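Local coordinates for protein adenylate cyclase (Hippeastrum hybrid cultivar, PDB 6YP4) that hydrolyses triphosphate, its dominant activity although it was first taken for an adenylyl cyclase, and binds magnesium and a GTP analogue, at residues F55-K61 / P88-Q92; Y155-S160 / V198-L204. All coordinates share one frame. Residue numbers count along the deposited sequence, not the author numbering.

Contact 1: residues F55-K61 / P88-Q92; sequences FYDANAK and PQIGQ
The first helical turn of residues 88-92 rests against a hairpin end, residues 55-61. The hairpin closes through Tyr56 N to Lys61 O (2.9 Å) and Ala60 N to Tyr56 O (3.0 Å); Asn59, at phi/psi 55/36, is left-handed helical and directs its side chain at the helix. Pro88 starts the helix: its CA is 6.0 Å from that of Lys61, its CB 3.7 Å from Asn59 O and its CG 4.1 Å from Lys61 C. Gln89 points its CA-CB bond away, yet with chi1 and chi2 both m its OE1 reaches a water, 3.1 Å off, that is 3.1 Å from Asn59 ND2. Gly91 gives Phe55 room: the ring (chi1 m) brings CZ to 3.6 Å from Gly91 C, at the ring edge; a CB on Gly91 would lie 3.1 Å from CE1. Gln92 N bonds to Pro88 O (2.9 Å), and its m, m side chain donates from NE2 to Asn59 OD1 at 3.0 Å, nearly straight; the same NE2 lies over a face of Phe55, 3.6 Å from CE1. Helix 88-96 packs on the turn between strands 49-56 and 61-73, where Phe55 and Pro88 both touch Cys62 and Phe55 reaches Leu35 of strand 26-39.

Contact 2: residues Y155-S160 / V198-L204; sequences YGFGTS and VFRSGKL
Tyr155 (chi1 m) lies with one ring face under Val198 CG1, a CH-pi contact 3.9 Å from the ring centroid; its CE1 is 4.1 Å from Phe199 CB. Phe157, chi1 p, lays its ring against the bend where the helix passes into the following chain: Gly202 O is 3.4 Å from CD2 and Lys203 N 3.7 Å from CE1, both over one face, and Val198 O is 3.4 Å from CZ. Tyr155 opens, and Phe157 sits within, the tight turn closed by Tyr155 N to Gly158 O (2.9 Å), which joins strands 147-155 and 158-166 in the antiparallel sheet of the CYTH fold. Helix 195-201 ends over it. Gly202 leaves helical geometry at phi 77°, and Lys203 N bonds to Ser201 OG (3.3 Å), an ST turn, as the chain runs past the hairpin turn. CA atoms pair Phe157 with Lys203 (6.3 Å) and Gly158 with Leu204 (6.8 Å). Leu204 CD1 sits 4.0 Å from Gly158 CA, where a CB would clash, and Leu204 CD2 4.1 Å from Ser160 CB.

In the fold
Both contacts set a helix against a turn of the same curled antiparallel sheet, the tunnel-like fold characteristic of CYTH proteins. Their centres lie 23 Å apart and their nearest atoms about 13 Å, so they never touch. Contact 1 is complete before contact 2 opens: the first packs helix 88-96 back on the hairpin of strands 49-56 and 61-73, the second brings the last helix, 195-201, onto the turn between strands 147-155 and 158-166. The sheet lines the ligand pocket; a bound nucleotide analogue lies about 6 Å from the Lys61 side chain in contact 1, and a bound analogue about 8 Å from the Tyr155 side chain in contact 2.

Contact 1: residues F55-K61 / P88-Q92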
ATOM      1  N   PHE A  55       6.929 -13.671   1.463  1.00 23.03           N
ATOM      2  CA  PHE A  55       5.734 -14.237   2.077  1.00 27.93           C
ATOM      3  C   PHE A  55       5.304 -13.363   3.246  1.00 28.11           C
ATOM      4  O   PHE A  55       6.144 -12.978   4.068  1.00 25.99           O
ATOM      5  CB  PHE A  55       6.005 -15.672   2.553  1.00 26.24           C
ATOM      6  CG  PHE A  55       6.391 -16.611   1.447  1.00 30.41           C
ATOM      7  CD1 PHE A  55       5.435 -17.142   0.603  1.00 28.49           C
ATOM      8  CD2 PHE A  55       7.709 -16.965   1.257  1.00 22.07           C
ATOM      9  CE1 PHE A  55       5.794 -18.007  -0.426  1.00 26.34           C
ATOM     10  CE2 PHE A  55       8.076 -17.823   0.231  1.00 25.34           C
ATOM     11  CZ  PHE A  55       7.123 -18.349  -0.605  1.00 30.32           C
ATOM     12  N   TYR A  56       4.007 -13.037   3.315  1.00 18.48           N
ATOM     13  CA  TYR A  56       3.444 -12.250   4.411  1.00 19.60           C
ATOM     14  C   TYR A  56       2.740 -13.174   5.400  1.00 28.97           C
ATOM     15  O   TYR A  56       1.961 -14.046   4.995  1.00 32.00           O
ATOM     16  CB  TYR A  56       2.444 -11.186   3.904  1.00 20.83           C
ATOM     17  CG  TYR A  56       3.088  -9.986   3.188  1.00 22.03           C
ATOM     18  CD1 TYR A  56       3.507 -10.080   1.873  1.00 24.22           C
ATOM     19  CD2 TYR A  56       3.258  -8.769   3.835  1.00 19.00           C
ATOM     20  CE1 TYR A  56       4.080  -8.998   1.214  1.00 27.80           C
ATOM     21  CE2 TYR A  56       3.826  -7.670   3.176  1.00 25.00           C
ATOM     22  CZ  TYR A  56       4.232  -7.797   1.866  1.00 25.49           C
ATOM     23  OH  TYR A  56       4.807  -6.722   1.203  1.00 37.29           O
ATOM     24  N   ASP A  57       3.029 -12.979   6.691  1.00 26.73           N
ATOM     25  CA  ASP A  57       2.383 -13.664   7.827  1.00 28.26           C
ATOM     26  C   ASP A  57       2.418 -15.169   7.574  1.00 30.09           C
ATOM     27  O   ASP A  57       3.488 -15.712   7.262  1.00 29.67           O
ATOM     28  CB  ASP A  57       0.990 -13.085   8.050  1.00 31.47           C
ATOM     29  CG  ASP A  57       1.020 -11.620   8.357  1.00 29.42           C
ATOM     30  OD1 ASP A  57       2.042 -11.150   8.893  1.00 31.21           O
ATOM     31  OD2 ASP A  57       0.023 -10.935   8.069  1.00 39.12           O
ATOM     32  N   ALA A  58       1.296 -15.870   7.682  1.00 28.08           N
ATOM     33  CA  ALA A  58       1.279 -17.318   7.574  1.00 27.69           C
ATOM     34  C   ALA A  58       0.852 -17.713   6.160  1.00 31.37           C
ATOM     35  O   ALA A  58      -0.222 -18.261   5.925  1.00 32.86           O
ATOM     36  CB  ALA A  58       0.365 -17.916   8.637  1.00 30.27           C
ATOM     37  N   ASN A  59       1.745 -17.431   5.213  1.00 25.31           N
ATOM     38  CA  ASN A  59       1.492 -17.713   3.798  1.00 29.54           C
ATOM     39  C   ASN A  59       0.199 -17.059   3.324  1.00 32.47           C
ATOM     40  O   ASN A  59      -0.534 -17.622   2.514  1.00 41.60           O
ATOM     41  CB  ASN A  59       1.449 -19.217   3.543  1.00 35.68           C
ATOM     42  CG  ASN A  59       2.138 -19.601   2.272  1.00 44.16           C
ATOM     43  OD1 ASN A  59       3.161 -19.024   1.920  1.00 38.99           O
ATOM     44  ND2 ASN A  59       1.584 -20.585   1.565  1.00 53.51           N
ATOM     45  N   ALA A  60      -0.085 -15.865   3.849  1.00 27.34           N
ATOM     46  CA  ALA A  60      -1.331 -15.163   3.557  1.00 32.43           C
ATOM     47  C   ALA A  60      -1.285 -14.431   2.218  1.00 35.59           C
ATOM     48  O   ALA A  60      -2.297 -14.357   1.510  1.00 31.27           O
ATOM     49  CB  ALA A  60      -1.620 -14.178   4.686  1.00 26.69           C
ATOM     50  N   LYS A  61      -0.124 -13.872   1.873  1.00 29.75           N
ATOM     51  CA  LYS A  61       0.085 -13.060   0.680  1.00 23.59           C
ATOM     52  C   LYS A  61       1.516 -13.299   0.192  1.00 29.90           C
ATOM     53  O   LYS A  61       2.407 -13.599   0.991  1.00 24.87           O
ATOM     54  CB  LYS A  61      -0.188 -11.581   1.004  1.00 28.16           C
ATOM     55  CG  LYS A  61       0.448 -10.574   0.078  1.00 29.25           C
ATOM     56  CD  LYS A  61      -0.188  -9.196   0.238  1.00 40.31           C
ATOM     57  CE  LYS A  61       0.396  -8.401   1.385  1.00 48.34           C
ATOM     58  NZ  LYS A  61      -0.327  -7.090   1.518  1.00 47.97           N
ATOM     59  N   PRO A  88       0.410 -17.624  -3.261  1.00 25.83           N
ATOM     60  CA  PRO A  88       1.448 -18.114  -2.319  1.00 29.84           C
ATOM     61  C   PRO A  88       1.761 -19.569  -2.506  1.00 29.92           C
ATOM     62  O   PRO A  88       2.904 -19.980  -2.245  1.00 28.14           O
ATOM     63  CB  PRO A  88       0.837 -17.855  -0.934  1.00 23.65           C
ATOM     64  CG  PRO A  88      -0.225 -16.775  -1.185  1.00 24.34           C
ATOM     65  CD  PRO A  88      -0.752 -17.060  -2.571  1.00 29.21           C
ATOM     66  N   GLN A  89       0.795 -20.366  -2.967  1.00 23.59           N
ATOM     67  CA  GLN A  89       1.088 -21.775  -3.182  1.00 27.81           C
ATOM     68  C   GLN A  89       2.171 -21.939  -4.234  1.00 31.71           C
ATOM     69  O   GLN A  89       3.047 -22.801  -4.095  1.00 34.46           O
ATOM     70  CB  GLN A  89      -0.176 -22.540  -3.576  1.00 36.29           C
ATOM     71  CG  GLN A  89      -1.228 -22.632  -2.462  1.00 63.49           C
ATOM     72  CD  GLN A  89      -0.613 -22.941  -1.086  1.00 83.92           C
ATOM     73  OE1 GLN A  89      -0.937 -22.295  -0.085  1.00 90.62           O
ATOM     74  NE2 GLN A  89       0.251 -23.955  -1.032  1.00 88.15           N
ATOM     75  N   ILE A  90       2.137 -21.113  -5.287  1.00 25.97           N
ATOM     76  CA  ILE A  90       3.157 -21.195  -6.328  1.00 27.04           C
ATOM     77  C   ILE A  90       4.496 -20.703  -5.790  1.00 28.63           C
ATOM     78  O   ILE A  90       5.537 -21.324  -6.030  1.00 31.44           O
ATOM     79  CB  ILE A  90       2.737 -20.402  -7.580  1.00 30.72           C
ATOM     80  CG1 ILE A  90       1.476 -20.994  -8.210  1.00 29.14           C
ATOM     81  CG2 ILE A  90       3.877 -20.365  -8.613  1.00 27.13           C
ATOM     82  CD1 ILE A  90       0.872 -20.103  -9.298  1.00 37.40           C
ATOM     83  N   GLY A  91       4.491 -19.573  -5.068  1.00 26.03           N
ATOM     84  CA  GLY A  91       5.713 -19.119  -4.406  1.00 25.19           C
ATOM     85  C   GLY A  91       6.375 -20.205  -3.580  1.00 30.75           C
ATOM     86  O   GLY A  91       7.604 -20.349  -3.594  1.00 31.59           O
ATOM     87  N   GLN A  92       5.571 -20.992  -2.854  1.00 25.58           N
ATOM     88  CA  GLN A  92       6.130 -22.085  -2.057  1.00 31.18           C
ATOM     89  C   GLN A  92       6.645 -23.222  -2.934  1.00 34.29           C
ATOM     90  O   GLN A  92       7.670 -23.841  -2.609  1.00 31.70           O
ATOM     91  CB  GLN A  92       5.093 -22.611  -1.066  1.00 23.69           C
ATOM     92  CG  GLN A  92       4.741 -21.645   0.094  1.00 22.47           C
ATOM     93  CD  GLN A  92       5.865 -21.497   1.108  1.00 31.08           C
ATOM     94  OE1 GLN A  92       6.854 -22.214   1.053  1.00 29.39           O
ATOM     95  NE2 GLN A  92       5.698 -20.592   2.060  1.00 21.50           N
TER
HETATM   96  O   HOH W   1      -0.416 -22.465   2.932  1.00 57.87           O

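Contact 2: residues Y155-S160 / V198-L204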
ATOM      1  N   TYR A 155      18.276 -10.745  10.482  1.00 34.73           N
ATOM      2  CA  TYR A 155      19.123 -11.593   9.669  1.00 35.52           C
ATOM      3  C   TYR A 155      19.609 -12.744  10.537  1.00 38.66           C
ATOM      4  O   TYR A 155      19.431 -12.749  11.756  1.00 37.09           O
ATOM      5  CB  TYR A 155      20.316 -10.813   9.110  1.00 28.82           C
ATOM      6  CG  TYR A 155      19.982  -9.566   8.335  1.00 31.48           C
ATOM      7  CD1 TYR A 155      19.594  -9.635   6.993  1.00 32.70           C
ATOM      8  CD2 TYR A 155      20.070  -8.310   8.930  1.00 27.93           C
ATOM      9  CE1 TYR A 155      19.291  -8.486   6.268  1.00 25.96           C
ATOM     10  CE2 TYR A 155      19.759  -7.158   8.219  1.00 29.01           C
ATOM     11  CZ  TYR A 155      19.379  -7.251   6.886  1.00 27.41           C
ATOM     12  OH  TYR A 155      19.076  -6.092   6.181  1.00 33.00           O
ATOM     13  N   GLY A 156      20.234 -13.732   9.909  1.00 45.88           N
ATOM     14  CA  GLY A 156      20.830 -14.787  10.705  1.00 53.50           C
ATOM     15  C   GLY A 156      21.817 -14.252  11.722  1.00 49.02           C
ATOM     16  O   GLY A 156      21.941 -14.796  12.821  1.00 49.17           O
ATOM     17  N   PHE A 157      22.482 -13.151  11.394  1.00 47.49           N
ATOM     18  CA  PHE A 157      23.675 -12.706  12.095  1.00 44.92           C
ATOM     19  C   PHE A 157      23.462 -11.450  12.932  1.00 47.92           C
ATOM     20  O   PHE A 157      24.406 -11.000  13.584  1.00 39.33           O
ATOM     21  CB  PHE A 157      24.797 -12.473  11.077  1.00 36.67           C
ATOM     22  CG  PHE A 157      24.331 -11.786   9.824  1.00 37.39           C
ATOM     23  CD1 PHE A 157      24.122 -10.424   9.809  1.00 33.23           C
ATOM     24  CD2 PHE A 157      24.089 -12.504   8.664  1.00 39.24           C
ATOM     25  CE1 PHE A 157      23.677  -9.787   8.661  1.00 45.73           C
ATOM     26  CE2 PHE A 157      23.646 -11.872   7.513  1.00 40.00           C
ATOM     27  CZ  PHE A 157      23.445 -10.517   7.512  1.00 39.83           C
ATOM     28  N   GLY A 158      22.267 -10.868  12.933  1.00 30.81           N
ATOM     29  CA  GLY A 158      22.035  -9.681  13.731  1.00 31.10           C
ATOM     30  C   GLY A 158      20.727  -9.044  13.312  1.00 37.32           C
ATOM     31  O   GLY A 158      20.083  -9.479  12.357  1.00 35.29           O
ATOM     32  N   THR A 159      20.357  -7.992  14.040  1.00 29.95           N
ATOM     33  CA  THR A 159      19.114  -7.251  13.828  1.00 28.92           C
ATOM     34  C   THR A 159      19.439  -5.813  13.453  1.00 35.91           C
ATOM     35  O   THR A 159      20.379  -5.215  13.999  1.00 42.11           O
ATOM     36  CB  THR A 159      18.250  -7.269  15.092  1.00 40.29           C
ATOM     37  OG1 THR A 159      18.108  -8.616  15.541  1.00 41.00           O
ATOM     38  CG2 THR A 159      16.869  -6.688  14.824  1.00 45.55           C
ATOM     39  N   SER A 160      18.692  -5.264  12.494  1.00 29.35           N
ATOM     40  CA  SER A 160      18.807  -3.854  12.153  1.00 30.21           C
ATOM     41  C   SER A 160      17.418  -3.228  12.154  1.00 29.12           C
ATOM     42  O   SER A 160      16.408  -3.925  12.047  1.00 29.51           O
ATOM     43  CB  SER A 160      19.476  -3.650  10.790  1.00 38.85           C
ATOM     44  OG  SER A 160      18.597  -3.963   9.728  1.00 45.80           O
ATOM     45  N   VAL A 198      23.018  -6.207   2.644  1.00 37.41           N
ATOM     46  CA  VAL A 198      23.426  -6.620   3.985  1.00 36.53           C
ATOM     47  C   VAL A 198      23.299  -8.134   4.137  1.00 43.71           C
ATOM     48  O   VAL A 198      24.185  -8.798   4.698  1.00 39.67           O
ATOM     49  CB  VAL A 198      22.604  -5.866   5.049  1.00 33.26           C
ATOM     50  CG1 VAL A 198      22.806  -6.491   6.410  1.00 34.09           C
ATOM     51  CG2 VAL A 198      22.982  -4.379   5.079  1.00 34.67           C
ATOM     52  N   PHE A 199      22.190  -8.697   3.649  1.00 40.58           N
ATOM     53  CA  PHE A 199      22.019 -10.145   3.661  1.00 35.09           C
ATOM     54  C   PHE A 199      23.199 -10.839   2.997  1.00 36.08           C
ATOM     55  O   PHE A 199      23.870 -11.673   3.618  1.00 49.02           O
ATOM     56  CB  PHE A 199      20.712 -10.519   2.959  1.00 31.25           C
ATOM     57  CG  PHE A 199      20.568 -11.990   2.683  1.00 40.13           C
ATOM     58  CD1 PHE A 199      20.440 -12.450   1.375  1.00 40.96           C
ATOM     59  CD2 PHE A 199      20.549 -12.908   3.728  1.00 48.31           C
ATOM     60  CE1 PHE A 199      20.297 -13.798   1.103  1.00 40.26           C
ATOM     61  CE2 PHE A 199      20.404 -14.275   3.467  1.00 46.14           C
ATOM     62  CZ  PHE A 199      20.282 -14.716   2.151  1.00 43.34           C
ATOM     63  N   ARG A 200      23.490 -10.481   1.740  1.00 37.43           N
ATOM     64  CA  ARG A 200      24.573 -11.139   1.009  1.00 43.15           C
ATOM     65  C   ARG A 200      25.922 -10.928   1.682  1.00 46.80           C
ATOM     66  O   ARG A 200      26.783 -11.816   1.631  1.00 44.19           O
ATOM     67  CB  ARG A 200      24.622 -10.637  -0.439  1.00 50.73           C
ATOM     68  CG  ARG A 200      23.339 -10.888  -1.237  1.00 54.52           C
ATOM     69  CD  ARG A 200      23.087 -12.385  -1.438  1.00 57.56           C
ATOM     70  NE  ARG A 200      23.830 -12.923  -2.577  1.00 58.76           N
ATOM     71  CZ  ARG A 200      24.232 -14.187  -2.682  1.00 56.94           C
ATOM     72  NH1 ARG A 200      23.974 -15.048  -1.704  1.00 53.87           N
ATOM     73  NH2 ARG A 200      24.908 -14.586  -3.757  1.00 51.85           N
ATOM     74  N   SER A 201      26.128  -9.770   2.317  1.00 43.17           N
ATOM     75  CA  SER A 201      27.408  -9.498   2.963  1.00 47.10           C
ATOM     76  C   SER A 201      27.627 -10.384   4.184  1.00 53.24           C
ATOM     77  O   SER A 201      28.775 -10.628   4.574  1.00 49.47           O
ATOM     78  CB  SER A 201      27.486  -8.027   3.364  1.00 41.70           C
ATOM     79  OG  SER A 201      26.931  -7.835   4.656  1.00 43.06           O
ATOM     80  N   GLY A 202      26.554 -10.858   4.808  1.00 52.11           N
ATOM     81  CA  GLY A 202      26.696 -11.738   5.947  1.00 47.36           C
ATOM     82  C   GLY A 202      27.075 -11.068   7.247  1.00 45.75           C
ATOM     83  O   GLY A 202      27.387 -11.769   8.214  1.00 49.31           O
ATOM     84  N   LYS A 203      27.069  -9.739   7.310  1.00 43.20           N
ATOM     85  CA  LYS A 203      27.332  -9.054   8.568  1.00 47.07           C
ATOM     86  C   LYS A 203      26.709  -7.668   8.503  1.00 47.50           C
ATOM     87  O   LYS A 203      26.391  -7.155   7.423  1.00 45.91           O
ATOM     88  CB  LYS A 203      28.839  -8.962   8.870  1.00 49.82           C
ATOM     89  CG  LYS A 203      29.603  -8.144   7.858  1.00 56.86           C
ATOM     90  CD  LYS A 203      30.998  -7.813   8.353  1.00 71.65           C
ATOM     91  CE  LYS A 203      31.592  -6.662   7.559  1.00 83.47           C
ATOM     92  NZ  LYS A 203      31.347  -5.346   8.222  1.00 87.23           N
ATOM     93  N   LEU A 204      26.546  -7.068   9.678  1.00 51.19           N
ATOM     94  CA  LEU A 204      25.910  -5.763   9.786  1.00 60.90           C
ATOM     95  C   LEU A 204      26.903  -4.658   9.465  1.00 71.32           C
ATOM     96  O   LEU A 204      28.017  -4.637   9.998  1.00 67.33           O
ATOM     97  CB  LEU A 204      25.352  -5.551  11.191  1.00 54.92           C
ATOM     98  CG  LEU A 204      24.137  -6.362  11.620  1.00 48.75           C
ATOM     99  CD1 LEU A 204      23.913  -6.205  13.106  1.00 50.38           C
ATOM    100  CD2 LEU A 204      22.899  -5.922  10.852  1.00 48.86           C
TER